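Local coordinates for aminopeptidase-like protein (Chaetomium thermophilum, PDB 5JM6) that probably works as a zinc-dependent aminopeptidase of the M18 family and assembles into a dodecamer connected with the Cvt pathway of selective autophagy, at residues I305-C310 against S390-A395; R411-V416 against T491-P496; A131-A136 against D338-S343. All coordinates share one frame; numbering follows the deposited sequence.

Contact 1. Residues I305-C310 against S390-A395; sequences IDDKLC and SDVTHA. With ZN (zinc ion), chain H; ZN (zinc ion), chain G.
S390 and D391 meet helix 305-320 at the dinuclear zinc site of this M18 peptidase, near the end of strand 386-394. S390 sets its OG against the CB of C310 at 3.7 Å, while its carbonyl oxygen lies near the carboxylate of D307 without a hydrogen bond between them; D307 OD2 takes its hydrogen bond from the backbone N of H133. D391 follows with CG anti to its own N (chi1 -157°), which brings both carboxylate oxygens onto the zinc ion of chain H: OD1 at 2.0 Å and OD2 at 2.1 Å. D306 reaches the same ion with OD1 at 2.0 Å and passes OD2 to the zinc ion of chain G at 1.8 Å, so one carboxylate bridges the pair. H133 completes the first ion's ligands, E340 and H485 those of the second. The D307 carboxylate lies beside that of D391, planes 46° apart, without binding a metal here. V392 turns its N back to D391 OD1 (2.8 Å, 131° at the hydrogen), approaching from above the carboxylate plane. Its branches split over the helix: CG1 packs against C310 SG at 3.9 Å, and CG2 lies 3.7 Å from the CA of D306.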
loop_
_atom_site.group_PDB
_atom_site.type_symbol
_atom_site.label_atom_id
_atom_site.label_comp_id
_atom_site.label_asym_id
_atom_site.label_seq_id
_atom_site.Cartn_x
_atom_site.Cartn_y
_atom_site.Cartn_z
ATOM N N ILE A 305 0.268 29.394 30.899
ATOM C CA ILE A 305 -1.042 29.993 31.067
ATOM C C ILE A 305 -2.095 28.928 31.375
ATOM O O ILE A 305 -3.096 29.256 32.018
ATOM C CB ILE A 305 -1.469 30.819 29.827
ATOM C CG1 ILE A 305 -0.451 31.922 29.540
ATOM C CG2 ILE A 305 -2.828 31.471 30.041
ATOM C CD1 ILE A 305 -0.949 32.954 28.543
ATOM N N ASP A 306 -1.871 27.656 31.007
ATOM C CA ASP A 306 -2.955 26.706 31.245
ATOM C C ASP A 306 -3.099 26.679 32.759
ATOM O O ASP A 306 -2.337 26.061 33.511
ATOM C CB ASP A 306 -2.672 25.304 30.656
ATOM C CG ASP A 306 -3.866 24.332 30.810
ATOM O OD1 ASP A 306 -4.493 24.294 31.886
ATOM O OD2 ASP A 306 -4.199 23.609 29.847
ATOM N N ASP A 307 -4.168 27.388 33.109
ATOM C CA ASP A 307 -4.728 27.753 34.416
ATOM C C ASP A 307 -3.981 28.573 35.468
ATOM O O ASP A 307 -4.614 28.942 36.451
ATOM C CB ASP A 307 -5.278 26.534 35.115
ATOM C CG ASP A 307 -6.782 26.607 35.218
ATOM O OD1 ASP A 307 -7.344 27.530 34.594
ATOM O OD2 ASP A 307 -7.399 25.803 35.938
ATOM N N LYS A 308 -2.708 28.909 35.308
ATOM C CA LYS A 308 -2.187 29.939 36.204
ATOM C C LYS A 308 -3.018 31.215 35.996
ATOM O O LYS A 308 -3.207 31.996 36.925
ATOM C CB LYS A 308 -0.697 30.198 35.978
ATOM C CG LYS A 308 0.223 29.269 36.771
ATOM C CD LYS A 308 1.667 29.417 36.314
ATOM C CE LYS A 308 2.649 28.803 37.300
ATOM N NZ LYS A 308 2.863 27.344 37.095
ATOM N N LEU A 309 -3.553 31.387 34.788
ATOM C CA LEU A 309 -4.407 32.532 34.465
ATOM C C LEU A 309 -5.753 32.517 35.202
ATOM O O LEU A 309 -6.090 33.488 35.877
ATOM C CB LEU A 309 -4.642 32.604 32.953
ATOM C CG LEU A 309 -5.629 33.650 32.421
ATOM C CD1 LEU A 309 -5.337 35.035 32.976
ATOM C CD2 LEU A 309 -5.593 33.683 30.904
ATOM N N CYS A 310 -6.526 31.441 35.072
ATOM C CA CYS A 310 -7.820 31.382 35.754
ATOM C C CYS A 310 -7.638 31.315 37.266
ATOM O O CYS A 310 -8.430 31.883 38.018
ATOM C CB CYS A 310 -8.650 30.188 35.279
ATOM S SG CYS A 310 -9.357 30.355 33.623
ATOM N N SER A 390 -12.939 26.450 37.096
ATOM C CA SER A 390 -12.413 27.306 36.046
ATOM C C SER A 390 -11.080 26.833 35.473
ATOM O O SER A 390 -10.053 26.855 36.149
ATOM C CB SER A 390 -12.285 28.743 36.560
ATOM O OG SER A 390 -11.255 28.871 37.522
ATOM N N ASP A 391 -11.128 26.399 34.216
ATOM C CA ASP A 391 -9.936 26.112 33.425
ATOM C C ASP A 391 -9.984 26.980 32.174
ATOM O O ASP A 391 -11.059 27.393 31.751
ATOM C CB ASP A 391 -9.857 24.628 33.048
ATOM C CG ASP A 391 -8.437 24.179 32.743
ATOM O OD1 ASP A 391 -7.536 25.041 32.718
ATOM O OD2 ASP A 391 -8.220 22.967 32.527
ATOM N N VAL A 392 -8.829 27.251 31.578
ATOM C CA VAL A 392 -8.782 28.077 30.376
ATOM C C VAL A 392 -9.522 27.412 29.210
ATOM O O VAL A 392 -9.685 26.190 29.179
ATOM C CB VAL A 392 -7.330 28.377 29.966
ATOM C CG1 VAL A 392 -6.759 29.498 30.822
ATOM C CG2 VAL A 392 -6.478 27.125 30.087
ATOM N N THR A 393 -9.981 28.231 28.268
ATOM C CA THR A 393 -10.727 27.760 27.102
ATOM C C THR A 393 -10.080 28.261 25.816
ATOM O O THR A 393 -9.241 29.160 25.844
ATOM C CB THR A 393 -12.197 28.223 27.132
ATOM O OG1 THR A 393 -12.248 29.640 27.341
ATOM C CG2 THR A 393 -12.962 27.521 28.243
ATOM N N HIS A 394 -10.472 27.678 24.689
ATOM C CA HIS A 394 -9.853 28.013 23.414
ATOM C C HIS A 394 -10.502 29.235 22.775
ATOM O O HIS A 394 -11.694 29.231 22.467
ATOM C CB HIS A 394 -9.924 26.819 22.459
ATOM C CG HIS A 394 -9.364 25.555 23.034
ATOM N ND1 HIS A 394 -8.031 25.410 23.354
ATOM C CD2 HIS A 394 -9.957 24.379 23.349
ATOM C CE1 HIS A 394 -7.827 24.199 23.842
ATOM N NE2 HIS A 394 -8.979 23.554 23.848
ATOM N N ALA A 395 -9.708 30.283 22.583
ATOM C CA ALA A 395 -10.154 31.452 21.842
ATOM C C ALA A 395 -10.280 31.091 20.369
ATOM O O ALA A 395 -9.708 30.096 19.922
ATOM C CB ALA A 395 -9.189 32.613 22.030
HETATM ZN ZN ZN H . -6.196 23.522 32.507
HETATM ZN ZN ZN G . -3.475 22.015 30.325
#

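Contact 2. Residues R411-V416 against T491-P496; sequences RLNVGV and TGSLDP
L412 lies over the T491-G492 peptide where strand 489-492 ends, its CD1 3.7 Å from the N of G492. Its other methyl, CD2, packs beside D495, the two side chains crossing at about a right angle. D495 OD2 accepts two backbone N-H groups: the N of G492 at 3.0 Å on its anti lone pair, and the N of N413 at 3.2 Å from above the carboxylate plane, in a nearly straight bond (165°). G492 to D495 form a type I turn closed by D495 N to G492 O at 3.1 Å, and T491 OG1 reaches the same carbonyl oxygen from the opposite face. N413 meets the turn with its amide. With CG beside its own N (chi1 -71°), its OD1 takes the N of L494 at 2.8 Å, the donor standing above the amide's carbonyl plane, and lies 3.2 Å from the CA of G492. A beta carbon on G492 would run into that oxygen. L494 flanks the amide, its CB 3.3 Å from N413 OD1. The loop also meets a second subunit: R411 makes a salt bridge to D235 of that subunit, and the O of L412 accepts from N233 of the same subunit. A buried carboxylate held by two backbone N-H groups and an amide held by its acceptor bond to L494 N and, weakly, by ND2 to E298 O tie loop 411-416 to the turn that leads into helix 495-514, at a place where the loop also meets a neighbour in the dodecamer.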
loop_
_atom_site.group_PDB
_atom_site.type_symbol
_atom_site.label_atom_id
_atom_site.label_comp_id
_atom_site.label_asym_id
_atom_site.label_seq_id
_atom_site.Cartn_x
_atom_site.Cartn_y
_atom_site.Cartn_z
ATOM N N ARG A 411 -13.840 35.433 21.889
ATOM C CA ARG A 411 -12.857 36.430 21.503
ATOM C C ARG A 411 -11.975 36.867 22.656
ATOM O O ARG A 411 -12.266 36.589 23.809
ATOM C CB ARG A 411 -13.572 37.653 20.946
ATOM C CG ARG A 411 -14.675 37.324 19.968
ATOM C CD ARG A 411 -14.134 37.126 18.568
ATOM N NE ARG A 411 -14.473 38.238 17.696
ATOM C CZ ARG A 411 -15.367 38.163 16.721
ATOM N NH1 ARG A 411 -15.995 37.026 16.493
ATOM N NH2 ARG A 411 -15.623 39.217 15.967
ATOM N N LEU A 412 -10.886 37.551 22.337
ATOM C CA LEU A 412 -9.992 38.078 23.357
ATOM C C LEU A 412 -10.473 39.454 23.793
ATOM O O LEU A 412 -11.071 40.185 23.002
ATOM C CB LEU A 412 -8.553 38.157 22.851
ATOM C CG LEU A 412 -7.850 36.845 22.513
ATOM C CD1 LEU A 412 -6.401 37.119 22.148
ATOM C CD2 LEU A 412 -7.945 35.871 23.677
ATOM N N ASN A 413 -10.246 39.771 25.065
ATOM C CA ASN A 413 -10.605 41.066 25.644
ATOM C C ASN A 413 -12.103 41.348 25.576
ATOM O O ASN A 413 -12.531 42.446 25.223
ATOM C CB ASN A 413 -9.823 42.193 24.964
ATOM C CG ASN A 413 -8.354 42.188 25.339
ATOM O OD1 ASN A 413 -7.962 41.589 26.342
ATOM N ND2 ASN A 413 -7.534 42.859 24.541
ATOM N N VAL A 414 -12.891 40.344 25.937
ATOM C CA VAL A 414 -14.342 40.460 25.953
ATOM C C VAL A 414 -14.857 40.046 27.323
ATOM O O VAL A 414 -15.521 40.817 28.016
ATOM C CB VAL A 414 -14.992 39.609 24.848
ATOM C CG1 VAL A 414 -16.478 39.449 25.096
ATOM C CG2 VAL A 414 -14.747 40.244 23.489
ATOM N N GLY A 415 -14.569 38.809 27.698
ATOM C CA GLY A 415 -14.983 38.312 28.989
ATOM C C GLY A 415 -14.840 36.813 29.058
ATOM O O GLY A 415 -14.323 36.174 28.140
ATOM N N VAL A 416 -15.318 36.251 30.155
ATOM C CA VAL A 416 -15.167 34.836 30.405
ATOM C C VAL A 416 -16.139 34.006 29.566
ATOM O O VAL A 416 -17.254 34.440 29.272
ATOM C CB VAL A 416 -15.361 34.546 31.892
ATOM C CG1 VAL A 416 -14.897 33.179 32.194
ATOM C CG2 VAL A 416 -14.553 35.531 32.713
ATOM N N THR A 491 -3.077 35.430 25.542
ATOM C CA THR A 491 -4.454 35.900 25.678
ATOM C C THR A 491 -4.457 37.411 25.503
ATOM O O THR A 491 -3.412 38.017 25.265
ATOM C CB THR A 491 -5.093 35.549 27.044
ATOM O OG1 THR A 491 -4.489 36.329 28.083
ATOM C CG2 THR A 491 -4.938 34.077 27.359
ATOM N N GLY A 492 -5.631 38.018 25.623
ATOM C CA GLY A 492 -5.736 39.462 25.581
ATOM C C GLY A 492 -5.205 40.086 26.858
ATOM O O GLY A 492 -5.234 39.465 27.920
ATOM N N SER A 493 -4.724 41.319 26.754
ATOM C CA SER A 493 -4.135 42.003 27.899
ATOM C C SER A 493 -5.166 42.328 28.976
ATOM O O SER A 493 -4.813 42.525 30.138
ATOM C CB SER A 493 -3.435 43.284 27.448
ATOM O OG SER A 493 -4.356 44.170 26.840
ATOM N N LEU A 494 -6.437 42.392 28.591
ATOM C CA LEU A 494 -7.497 42.684 29.550
ATOM C C LEU A 494 -8.128 41.429 30.128
ATOM O O LEU A 494 -8.973 41.508 31.017
ATOM C CB LEU A 494 -8.586 43.530 28.900
ATOM C CG LEU A 494 -8.139 44.872 28.338
ATOM C CD1 LEU A 494 -9.305 45.527 27.627
ATOM C CD2 LEU A 494 -7.608 45.755 29.454
ATOM N N ASP A 495 -7.729 40.273 29.620
ATOM C CA ASP A 495 -8.361 39.027 30.029
ATOM C C ASP A 495 -8.134 38.637 31.500
ATOM O O ASP A 495 -9.046 38.091 32.121
ATOM C CB ASP A 495 -7.935 37.899 29.090
ATOM C CG ASP A 495 -8.857 37.783 27.885
ATOM O OD1 ASP A 495 -10.082 37.643 28.093
ATOM O OD2 ASP A 495 -8.370 37.861 26.738
ATOM N N PRO A 496 -6.934 38.889 32.064
ATOM C CA PRO A 496 -6.865 38.637 33.509
ATOM C C PRO A 496 -7.845 39.499 34.302
ATOM O O PRO A 496 -8.592 38.963 35.116
ATOM C CB PRO A 496 -5.419 38.996 33.859
ATOM C CG PRO A 496 -4.668 38.774 32.597
ATOM C CD PRO A 496 -5.605 39.187 31.499
#

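Contact 3. Residues A131-A136 against D338-S343; sequences AGHIDA and DEEIGS. With ZN (zinc ion), chain H; ZN (zinc ion), chain G.
H133 closes strand 127-133 with its imidazole beneath E339, whose CB sits over one ring face, 3.8 Å from the centroid, in a CH-pi contact. The ring is placed by chi1 of 69°, with CG between the backbone N and the carbonyl carbon, and its NE2 binds the zinc ion of chain H at 2.1 Å. E339 bends at chi2 to carry its carboxylate over the same face. It belongs to that zinc site, though it makes no metal bond in this chain. Two residues on, D135 points its carboxylate at the turn E339-G342. OD1 receives H133 ND1 at 2.8 Å and the N of E339 at 3.2 Å (163° at the hydrogen), from opposite faces of the carboxylate plane; OD2 is hydrogen-bonded to Y161 OH and lies 3.3 Å from the CG of E340. An alanine here would probably leave H133 ND1 without its main acceptor and the N of E339 without its mate, letting the metal-binding ring turn more freely. E340, also bent at chi2, swings past D135 and takes the zinc ion of chain G with both oxygens, OE2 at 1.9 Å and OE1 at 2.4 Å. A zinc-ligand histidine backed by an aspartate two residues later, opposite a pair of adjacent glutamates, is the pattern of the dinuclear zinc site in aminopeptidases of this clan.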
loop_
_atom_site.group_PDB
_atom_site.type_symbol
_atom_site.label_atom_id
_atom_site.label_comp_id
_atom_site.label_asym_id
_atom_site.label_seq_id
_atom_site.Cartn_x
_atom_site.Cartn_y
_atom_site.Cartn_z
ATOM N N ALA A 131 -12.802 26.670 41.838
ATOM C CA ALA A 131 -11.704 25.715 41.794
ATOM C C ALA A 131 -10.899 25.878 40.508
ATOM O O ALA A 131 -11.457 26.150 39.447
ATOM C CB ALA A 131 -12.228 24.298 41.914
ATOM N N GLY A 132 -9.584 25.716 40.618
ATOM C CA GLY A 132 -8.697 25.792 39.472
ATOM C C GLY A 132 -7.440 24.993 39.750
ATOM O O GLY A 132 -7.262 24.488 40.859
ATOM N N HIS A 133 -6.567 24.865 38.754
ATOM C CA HIS A 133 -5.299 24.173 38.962
ATOM C C HIS A 133 -4.115 25.091 38.677
ATOM O O HIS A 133 -4.164 25.915 37.775
ATOM C CB HIS A 133 -5.219 22.902 38.109
ATOM C CG HIS A 133 -5.105 23.145 36.634
ATOM N ND1 HIS A 133 -3.894 23.173 35.976
ATOM C CD2 HIS A 133 -6.053 23.320 35.682
ATOM C CE1 HIS A 133 -4.098 23.381 34.689
ATOM N NE2 HIS A 133 -5.400 23.473 34.482
ATOM N N ILE A 134 -3.094 25.023 39.523
ATOM C CA ILE A 134 -1.886 25.819 39.321
ATOM C C ILE A 134 -0.657 25.060 38.802
ATOM O O ILE A 134 0.433 25.629 38.738
ATOM C CB ILE A 134 -1.513 26.573 40.601
ATOM C CG1 ILE A 134 -1.508 25.638 41.804
ATOM C CG2 ILE A 134 -2.501 27.704 40.837
ATOM C CD1 ILE A 134 -0.978 26.298 43.050
ATOM N N ASP A 135 -0.800 23.777 38.491
ATOM C CA ASP A 135 0.276 23.078 37.795
ATOM C C ASP A 135 0.239 23.450 36.317
ATOM O O ASP A 135 -0.809 23.823 35.792
ATOM C CB ASP A 135 0.163 21.564 37.958
ATOM C CG ASP A 135 -0.975 20.980 37.152
ATOM O OD1 ASP A 135 -2.112 21.482 37.280
ATOM O OD2 ASP A 135 -0.731 20.028 36.381
ATOM N N ALA A 136 1.371 23.315 35.640
ATOM C CA ALA A 136 1.471 23.612 34.220
ATOM C C ALA A 136 2.364 22.582 33.558
ATOM O O ALA A 136 3.158 21.951 34.226
ATOM C CB ALA A 136 2.029 25.002 34.013
ATOM N N ASP A 338 -1.742 19.150 39.851
ATOM C CA ASP A 338 -1.850 17.918 39.055
ATOM C C ASP A 338 -3.140 17.678 38.262
ATOM O O ASP A 338 -3.625 16.552 38.224
ATOM C CB ASP A 338 -1.648 16.696 39.965
ATOM C CG ASP A 338 -0.337 16.732 40.713
ATOM O OD1 ASP A 338 0.672 17.183 40.139
ATOM O OD2 ASP A 338 -0.320 16.315 41.887
ATOM N N GLU A 339 -3.697 18.707 37.628
ATOM C CA GLU A 339 -4.906 18.511 36.820
ATOM C C GLU A 339 -4.602 17.944 35.437
ATOM O O GLU A 339 -5.438 17.271 34.826
ATOM C CB GLU A 339 -5.678 19.823 36.688
ATOM C CG GLU A 339 -6.931 19.759 35.818
ATOM C CD GLU A 339 -6.649 20.065 34.356
ATOM O OE1 GLU A 339 -7.342 19.505 33.481
ATOM O OE2 GLU A 339 -5.729 20.863 34.081
ATOM N N GLU A 340 -3.401 18.229 34.951
ATOM C CA GLU A 340 -2.936 17.735 33.668
ATOM C C GLU A 340 -2.649 16.217 33.746
ATOM O O GLU A 340 -2.456 15.558 32.723
ATOM C CB GLU A 340 -1.687 18.522 33.236
ATOM C CG GLU A 340 -1.796 20.072 33.299
ATOM C CD GLU A 340 -2.316 20.700 32.014
ATOM O OE1 GLU A 340 -2.084 20.112 30.941
ATOM O OE2 GLU A 340 -2.906 21.801 32.074
ATOM N N ILE A 341 -2.570 15.693 34.971
ATOM C CA ILE A 341 -2.421 14.255 35.256
ATOM C C ILE A 341 -3.747 13.567 35.681
ATOM O O ILE A 341 -3.748 12.442 36.178
ATOM C CB ILE A 341 -1.307 14.033 36.307
ATOM C CG1 ILE A 341 -0.069 14.812 35.886
ATOM C CG2 ILE A 341 -0.878 12.571 36.397
ATOM C CD1 ILE A 341 0.573 14.288 34.606
ATOM N N GLY A 342 -4.870 14.268 35.563
ATOM C CA GLY A 342 -6.158 13.647 35.835
ATOM C C GLY A 342 -6.723 13.985 37.202
ATOM O O GLY A 342 -7.838 13.589 37.545
ATOM N N SER A 343 -5.925 14.710 37.977
ATOM C CA SER A 343 -6.314 15.295 39.262
ATOM C C SER A 343 -6.671 14.370 40.417
ATOM O O SER A 343 -7.311 14.830 41.360
ATOM C CB SER A 343 -7.514 16.230 39.067
ATOM O OG SER A 343 -7.125 17.490 38.569
HETATM ZN ZN ZN H . -6.196 23.522 32.507
HETATM ZN ZN ZN G . -3.475 22.015 30.325
#

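Contacts 1 and 3 supply the ligands of the dinuclear zinc centre except H485: they share both ions, their centres are 11 Å apart, and their strands, 386-394 and 127-133, are neighbours in the central sheet, where S390 N lies 2.8 Å from A131 O in a probable hydrogen bond. Contact 2 lies farther from the metals, the T491 side chain about 12 Å from a zinc ion. Its centre is 11 Å from that of contact 1, which it touches through packing such as L309 CD2 to T491 CG2 at 3.6 Å, and 22 Å from that of contact 3. Contacts 1 and 2 both meet the second subunit, contact 1 through H394 and A395, so its far end, past the zinc ligands, reaches a subunit interface.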